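Local coordinates for protein 2-dehydropantoate 2-reductase, putative (Enterococcus faecalis, PDB 2EW2) that probably catalyses the NADPH-dependent reduction of ketopantoate to pantoate, the second step in making pantoate from 3-methyl-2-oxobutanoate for pantothenate biosynthesis, at residues 19-24 with 49-54; 101-106 with 125-130; 230-235 with 290-295. All coordinates share one frame; numbering follows the deposited sequence.

Interaction 1. Residues 19-24 with 49-54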
# COMPACT_ATOMS: atom_id res chain seq x y z
N GLY B 19 -29.38 -15.91 -25.82
CA GLY B 19 -29.92 -15.60 -27.14
C GLY B 19 -30.85 -16.67 -27.71
O GLY B 19 -31.97 -16.36 -28.14
N ILE B 20 -30.37 -17.90 -27.74
CA ILE B 20 -31.15 -19.05 -28.21
C ILE B 20 -32.47 -19.21 -27.45
O ILE B 20 -33.53 -19.35 -28.05
CB ILE B 20 -30.35 -20.37 -28.11
CG1 ILE B 20 -29.25 -20.39 -29.18
CG2 ILE B 20 -31.29 -21.58 -28.33
CD1 ILE B 20 -28.19 -21.46 -29.00
N MSE B 21 -32.38 -19.20 -26.12
CA MSE B 21 -33.52 -19.44 -25.25
C MSE B 21 -34.55 -18.32 -25.34
O MSE B 21 -35.75 -18.59 -25.37
CB MSE B 21 -33.04 -19.65 -23.81
CG MSE B 21 -32.15 -20.89 -23.64
SE MSE B 21 -31.65 -21.23 -21.77
CE MSE B 21 -33.36 -21.80 -21.09
N LEU B 22 -34.09 -17.07 -25.39
CA LEU B 22 -35.00 -15.93 -25.59
C LEU B 22 -35.63 -15.92 -26.98
O LEU B 22 -36.75 -15.46 -27.16
CB LEU B 22 -34.27 -14.61 -25.30
CG LEU B 22 -33.97 -14.33 -23.82
CD1 LEU B 22 -32.91 -13.22 -23.68
CD2 LEU B 22 -35.26 -13.98 -23.05
N HIS B 23 -34.89 -16.44 -27.96
CA HIS B 23 -35.39 -16.60 -29.32
C HIS B 23 -36.49 -17.67 -29.34
O HIS B 23 -37.54 -17.48 -29.97
CB HIS B 23 -34.25 -16.96 -30.28
CG HIS B 23 -34.71 -17.31 -31.67
ND1 HIS B 23 -35.15 -16.36 -32.57
CD2 HIS B 23 -34.79 -18.50 -32.31
CE1 HIS B 23 -35.48 -16.95 -33.70
NE2 HIS B 23 -35.28 -18.25 -33.57
N GLN B 24 -36.27 -18.76 -28.62
CA GLN B 24 -37.25 -19.84 -28.54
C GLN B 24 -38.50 -19.36 -27.83
O GLN B 24 -39.59 -19.81 -28.15
CB GLN B 24 -36.67 -21.06 -27.85
CG GLN B 24 -35.60 -21.78 -28.67
CD GLN B 24 -35.04 -22.99 -27.94
OE1 GLN B 24 -34.86 -22.97 -26.72
NE2 GLN B 24 -34.75 -24.05 -28.70
N ALA B 49 -26.47 -24.81 -31.41
CA ALA B 49 -26.30 -25.30 -30.05
C ALA B 49 -26.51 -26.80 -29.96
O ALA B 49 -27.44 -27.35 -30.56
CB ALA B 49 -27.25 -24.60 -29.11
N ASP B 50 -25.62 -27.46 -29.23
CA ASP B 50 -25.87 -28.78 -28.72
C ASP B 50 -26.53 -28.57 -27.37
O ASP B 50 -25.86 -28.39 -26.36
CB ASP B 50 -24.58 -29.59 -28.61
CG ASP B 50 -24.78 -30.94 -27.95
OD1 ASP B 50 -25.95 -31.31 -27.63
OD2 ASP B 50 -23.77 -31.64 -27.73
N PHE B 51 -27.86 -28.58 -27.39
CA PHE B 51 -28.68 -28.13 -26.28
C PHE B 51 -29.26 -29.35 -25.60
O PHE B 51 -30.24 -29.92 -26.08
CB PHE B 51 -29.81 -27.26 -26.84
CG PHE B 51 -30.40 -26.30 -25.85
CD1 PHE B 51 -30.45 -26.61 -24.49
CD2 PHE B 51 -30.93 -25.09 -26.29
CE1 PHE B 51 -31.00 -25.72 -23.58
CE2 PHE B 51 -31.49 -24.19 -25.38
CZ PHE B 51 -31.53 -24.51 -24.02
N ASN B 52 -28.66 -29.75 -24.48
CA ASN B 52 -29.08 -30.96 -23.75
C ASN B 52 -29.20 -32.19 -24.67
O ASN B 52 -30.23 -32.88 -24.66
CB ASN B 52 -30.40 -30.72 -22.99
CG ASN B 52 -30.36 -29.51 -22.05
OD1 ASN B 52 -31.41 -28.95 -21.74
ND2 ASN B 52 -29.18 -29.12 -21.59
N GLY B 53 -28.16 -32.44 -25.47
CA GLY B 53 -28.14 -33.58 -26.39
C GLY B 53 -28.85 -33.42 -27.72
O GLY B 53 -28.73 -34.28 -28.60
N GLU B 54 -29.60 -32.33 -27.89
CA GLU B 54 -30.33 -32.07 -29.14
C GLU B 54 -29.72 -30.88 -29.86
O GLU B 54 -29.43 -29.86 -29.23
CB GLU B 54 -31.81 -31.77 -28.89
CG GLU B 54 -32.57 -32.83 -28.08
CD GLU B 54 -34.09 -32.63 -28.12
OE1 GLU B 54 -34.59 -31.57 -27.65
OE2 GLU B 54 -34.79 -33.55 -28.62
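The F51 ring meets helix 19-24 chiefly through its rim. The CG of M21 (a selenomethionine) stands 3.7 Å from F51 CZ, and I20 CG2 lies 3.9 Å from F51 CE2; the M21 methylene and the I20 methyl both lie at the ring edge, near its plane. Q24 arrives obliquely, its OE1 3.8 Å from F51 CE2 and its amide plane only 16° from that of the ring, so the two flat groups are nearly parallel. The SE of M21 adds a Met-aromatic contact, 5.3 Å from the F51 ring centroid and oblique to the ring. With CG anti to the backbone N (chi1 -157°), F51 directs its ring from the strand toward helix 19-24.

A second touch is tighter: I20 CD1 is 3.3 Å from A49 CB, closer than carbons usually pack. No hydrogen bond crosses the contact; the axes of helix 19-24 and strand 49-51 pass 11.6 Å apart at 74°, and side chains bridge that distance. F51 also begins the type I' turn to E54, a two-residue hairpin loop in which F51 and E54 exchange backbone hydrogen bonds.

Helix 13-24 begins within what is probably the GxGxxG-type turn of the Rossmann domain. V56, on partner strand 54-58, touches I20, Q24 and F51, while L145 of strand 142-145 touches F51; on the helix, L22 packs against helix 161-173.

Interaction 2. Residues 101-106 with 125-130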
# COMPACT_ATOMS: atom_id res chain seq x y z
N LYS B 101 -36.01 4.70 -23.55
CA LYS B 101 -36.76 3.57 -22.98
C LYS B 101 -35.94 2.26 -22.89
O LYS B 101 -36.45 1.24 -22.44
CB LYS B 101 -38.08 3.33 -23.75
CG LYS B 101 -39.05 4.55 -23.75
CD LYS B 101 -40.37 4.22 -24.48
CE LYS B 101 -41.45 5.32 -24.33
NZ LYS B 101 -41.79 5.68 -22.90
N THR B 102 -34.68 2.28 -23.33
CA THR B 102 -33.84 1.09 -23.31
C THR B 102 -33.30 0.79 -21.91
O THR B 102 -32.80 1.69 -21.25
CB THR B 102 -32.70 1.20 -24.31
OG1 THR B 102 -33.24 1.45 -25.61
CG2 THR B 102 -31.92 -0.11 -24.37
N TYR B 103 -33.41 -0.46 -21.47
CA TYR B 103 -32.84 -0.92 -20.21
C TYR B 103 -31.64 -1.80 -20.50
O TYR B 103 -31.53 -2.39 -21.58
CB TYR B 103 -33.87 -1.71 -19.41
CG TYR B 103 -34.89 -0.86 -18.68
CD1 TYR B 103 -35.90 -0.18 -19.37
CD2 TYR B 103 -34.85 -0.76 -17.27
CE1 TYR B 103 -36.85 0.60 -18.66
CE2 TYR B 103 -35.78 0.00 -16.58
CZ TYR B 103 -36.78 0.66 -17.27
OH TYR B 103 -37.68 1.43 -16.55
N VAL B 104 -30.71 -1.86 -19.55
CA VAL B 104 -29.59 -2.81 -19.64
C VAL B 104 -29.59 -3.71 -18.40
O VAL B 104 -29.83 -3.26 -17.26
CB VAL B 104 -28.21 -2.08 -19.84
CG1 VAL B 104 -27.97 -1.09 -18.71
CG2 VAL B 104 -27.04 -3.09 -19.91
N LEU B 105 -29.37 -5.00 -18.63
CA LEU B 105 -29.17 -5.97 -17.57
C LEU B 105 -27.71 -6.37 -17.60
O LEU B 105 -27.25 -7.04 -18.53
CB LEU B 105 -30.05 -7.23 -17.74
CG LEU B 105 -29.77 -8.38 -16.76
CD1 LEU B 105 -30.02 -7.97 -15.28
CD2 LEU B 105 -30.54 -9.65 -17.11
N CYS B 106 -26.97 -5.93 -16.58
CA CYS B 106 -25.54 -6.19 -16.52
C CYS B 106 -25.32 -7.52 -15.83
O CYS B 106 -25.70 -7.69 -14.67
CB CYS B 106 -24.83 -5.08 -15.76
SG CYS B 106 -23.03 -5.30 -15.73
N ASN B 125 -32.51 3.08 -15.76
CA ASN B 125 -32.84 1.90 -16.57
C ASN B 125 -31.79 0.81 -16.46
O ASN B 125 -31.72 -0.07 -17.30
CB ASN B 125 -32.97 2.28 -18.06
CG ASN B 125 -34.09 3.28 -18.35
OD1 ASN B 125 -34.77 3.76 -17.45
ND2 ASN B 125 -34.25 3.61 -19.64
N ILE B 126 -30.96 0.86 -15.43
CA ILE B 126 -29.93 -0.15 -15.28
C ILE B 126 -30.34 -1.22 -14.27
O ILE B 126 -30.69 -0.91 -13.11
CB ILE B 126 -28.57 0.49 -14.90
CG1 ILE B 126 -28.14 1.50 -15.98
CG2 ILE B 126 -27.49 -0.61 -14.72
CD1 ILE B 126 -26.97 2.35 -15.55
N LEU B 127 -30.27 -2.47 -14.71
CA LEU B 127 -30.53 -3.64 -13.86
C LEU B 127 -29.23 -4.41 -13.69
O LEU B 127 -28.37 -4.41 -14.59
CB LEU B 127 -31.56 -4.58 -14.52
CG LEU B 127 -32.78 -3.98 -15.23
CD1 LEU B 127 -33.65 -5.05 -15.92
CD2 LEU B 127 -33.60 -3.17 -14.26
N VAL B 128 -29.10 -5.11 -12.57
CA VAL B 128 -27.91 -5.94 -12.38
C VAL B 128 -28.37 -7.36 -12.11
O VAL B 128 -29.39 -7.58 -11.48
CB VAL B 128 -27.00 -5.36 -11.25
CG1 VAL B 128 -27.76 -5.22 -9.93
CG2 VAL B 128 -25.74 -6.17 -11.08
N GLY B 129 -27.63 -8.34 -12.61
CA GLY B 129 -28.00 -9.71 -12.27
C GLY B 129 -26.84 -10.66 -12.16
O GLY B 129 -25.70 -10.32 -12.47
N ILE B 130 -27.15 -11.86 -11.71
CA ILE B 130 -26.17 -12.92 -11.57
C ILE B 130 -26.76 -14.10 -12.31
O ILE B 130 -27.92 -14.47 -12.09
CB ILE B 130 -25.92 -13.26 -10.07
CG1 ILE B 130 -25.37 -12.05 -9.33
CG2 ILE B 130 -24.94 -14.44 -9.93
CD1 ILE B 130 -25.48 -12.17 -7.82
O HOH W 1 -36.69 3.10 -14.76
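Four backbone hydrogen bonds join V104-C106 to N125-G129, pairing parallel neighbours of the Rossmann sheet whose beta-alpha-beta crossover runs through helix 114-117. V104 N donates to N125 O and its O accepts from L127 N, this bond being 2.7 Å and close to linear at the carbonyl (175°). C106 repeats the pattern, its N reaching L127 O (2.9 Å) and its O receiving G129 N.

V104 and I126 lie side by side on one face, CG1 to CG1 at 3.8 Å, where both touch L117. On the other face L105 CD1 packs on L127 CB at 3.8 Å, and F171 and V167 of helix 161-173 cover L105 and L127 respectively.

At the start of the pairing, N125 stacks on Y103. Its CB stands over one face of the ring, 3.7 Å from the centroid; with CG anti to the carbonyl carbon (chi1 -63°), its amide lies along the ring, the planes only 11° apart. Two hydrogen bonds fix the rotation of that amide: N125 ND2 donates to T102 O (2.9 Å), approaching from above the carbonyl plane, and also to E100 O. A water lies 2.6 Å from Y103 OH and donates a weak 3.4 Å bond to N125 OD1.

Interaction 3. Residues 230-235 with 290-295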
# COMPACT_ATOMS: atom_id res chain seq x y z
N ALA B 230 -17.27 -0.65 2.63
CA ALA B 230 -18.51 -0.30 3.32
C ALA B 230 -18.86 1.18 3.29
O ALA B 230 -20.04 1.54 3.10
CB ALA B 230 -18.48 -0.80 4.76
N ALA B 231 -17.86 2.05 3.47
CA ALA B 231 -18.08 3.50 3.43
C ALA B 231 -18.66 3.98 2.10
O ALA B 231 -19.58 4.80 2.09
CB ALA B 231 -16.79 4.26 3.77
N VAL B 232 -18.14 3.44 0.99
CA VAL B 232 -18.59 3.77 -0.35
C VAL B 232 -19.94 3.09 -0.69
O VAL B 232 -20.86 3.73 -1.25
CB VAL B 232 -17.51 3.39 -1.40
CG1 VAL B 232 -18.01 3.57 -2.79
CG2 VAL B 232 -16.21 4.18 -1.16
N ALA B 233 -20.09 1.80 -0.34
CA ALA B 233 -21.36 1.10 -0.56
C ALA B 233 -22.51 1.84 0.11
O ALA B 233 -23.60 1.98 -0.46
CB ALA B 233 -21.29 -0.34 -0.06
N GLU B 234 -22.26 2.30 1.33
CA GLU B 234 -23.23 3.07 2.09
C GLU B 234 -23.81 4.25 1.30
O GLU B 234 -25.01 4.53 1.39
CB GLU B 234 -22.59 3.54 3.40
CG GLU B 234 -23.60 3.99 4.45
CD GLU B 234 -23.98 5.46 4.31
OE1 GLU B 234 -24.98 5.88 4.96
OE2 GLU B 234 -23.27 6.20 3.57
N LYS B 235 -22.97 4.93 0.52
CA LYS B 235 -23.41 6.04 -0.32
C LYS B 235 -24.40 5.62 -1.41
O LYS B 235 -25.15 6.44 -1.92
CB LYS B 235 -22.22 6.74 -0.99
CG LYS B 235 -21.19 7.28 -0.02
CD LYS B 235 -21.82 8.18 1.03
CE LYS B 235 -20.75 8.84 1.87
NZ LYS B 235 -21.34 9.51 3.02
N GLN B 290 -13.84 8.75 -4.96
CA GLN B 290 -13.44 10.06 -5.46
C GLN B 290 -14.68 10.87 -5.82
O GLN B 290 -14.73 12.06 -5.56
CB GLN B 290 -12.53 9.91 -6.68
CG GLN B 290 -11.12 9.40 -6.34
CD GLN B 290 -10.42 10.30 -5.33
OE1 GLN B 290 -10.10 11.45 -5.63
NE2 GLN B 290 -10.19 9.78 -4.13
N LYS B 291 -15.67 10.23 -6.42
CA LYS B 291 -16.84 11.00 -6.84
C LYS B 291 -17.80 11.26 -5.68
O LYS B 291 -18.55 12.24 -5.72
CB LYS B 291 -17.49 10.40 -8.08
CG LYS B 291 -18.22 9.12 -7.91
CD LYS B 291 -19.25 8.96 -9.05
CE LYS B 291 -19.90 7.56 -9.00
NZ LYS B 291 -20.89 7.31 -10.08
N TYR B 292 -17.72 10.45 -4.63
CA TYR B 292 -18.57 10.63 -3.46
C TYR B 292 -17.90 11.39 -2.32
O TYR B 292 -18.51 11.58 -1.26
CB TYR B 292 -19.08 9.29 -2.93
CG TYR B 292 -19.87 8.46 -3.92
CD1 TYR B 292 -19.96 7.09 -3.76
CD2 TYR B 292 -20.52 9.06 -5.01
CE1 TYR B 292 -20.67 6.31 -4.64
CE2 TYR B 292 -21.25 8.28 -5.91
CZ TYR B 292 -21.32 6.90 -5.71
OH TYR B 292 -22.02 6.10 -6.59
N ASN B 293 -16.65 11.79 -2.51
CA ASN B 293 -15.90 12.46 -1.44
C ASN B 293 -15.67 11.55 -0.24
O ASN B 293 -15.79 11.99 0.92
CB ASN B 293 -16.65 13.73 -0.99
CG ASN B 293 -15.75 14.92 -0.90
OD1 ASN B 293 -14.96 15.15 -1.81
ND2 ASN B 293 -15.84 15.67 0.19
N VAL B 294 -15.37 10.28 -0.52
CA VAL B 294 -15.07 9.29 0.51
C VAL B 294 -13.63 8.85 0.32
O VAL B 294 -13.25 8.42 -0.77
CB VAL B 294 -15.99 8.04 0.39
CG1 VAL B 294 -15.57 6.94 1.37
CG2 VAL B 294 -17.45 8.43 0.60
N ALA B 295 -12.84 8.95 1.38
CA ALA B 295 -11.44 8.54 1.34
C ALA B 295 -11.36 7.02 1.20
O ALA B 295 -12.02 6.32 1.92
CB ALA B 295 -10.71 9.03 2.59
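V294 projects into a hollow formed by the adjacent A231 and V232 and by K235, about one turn further on. Its CG1 fits between two methyls, touching A231 CB and V232 CG2 at 3.8 Å each. Its other branch, CG2, turns to the lysine: the aliphatic K235 CE lies 3.6 Å from V294 CG2. The bend of K235 at chi2 (-53°) carries its chain alongside V294 CG2, and the amine then leads away.

The second bump, Y292, lies against the surface made by V232 and K235. K235 CB sits 3.6 Å from Y292 CD1, obliquely to the ring, and V232 CG1 lies 4.1 Å from the same Y292 CD1; V232 thus divides its branches, CG1 to the tyrosine and CG2 to the valine. Both segments belong to the helical C-terminal domain of the ketopantoate reductase family, where the end of helix 218-235 packs on the end of helix 282-292 and the chain just beyond it. N293, with positive phi (64°), is the first residue to depart from helical backbone angles, and it separates Y292 from V294.

No hydrogen bond crosses between the segments, and Y292 OH bonds instead to E236 OE2. Deeper in, V232 also touches W189 of helix 184-195 and V285 of helix 282-292.

Overall arrangement
Interactions 1 and 2 both belong to the N-terminal Rossmann domain, their centres about 23 Å apart, whereas interaction 3 lies in the helical C-terminal domain, about 42 Å from interaction 1 centre to centre and across the middle of the chain. Interaction 2 is nearest that middle and is the one held by backbone hydrogen bonds, as adjoining strands require; it buries 519 Å², against 193 Å² and 264 Å² for the others. Interactions 1 and 3 rely on side-chain packing without cross-segment hydrogen bonds, the former largely buried, the latter at the surface. Helix 161-173 covers L105 and L127 of interaction 2 and also touches helix 19-24 through L22, a residue outside contact 1.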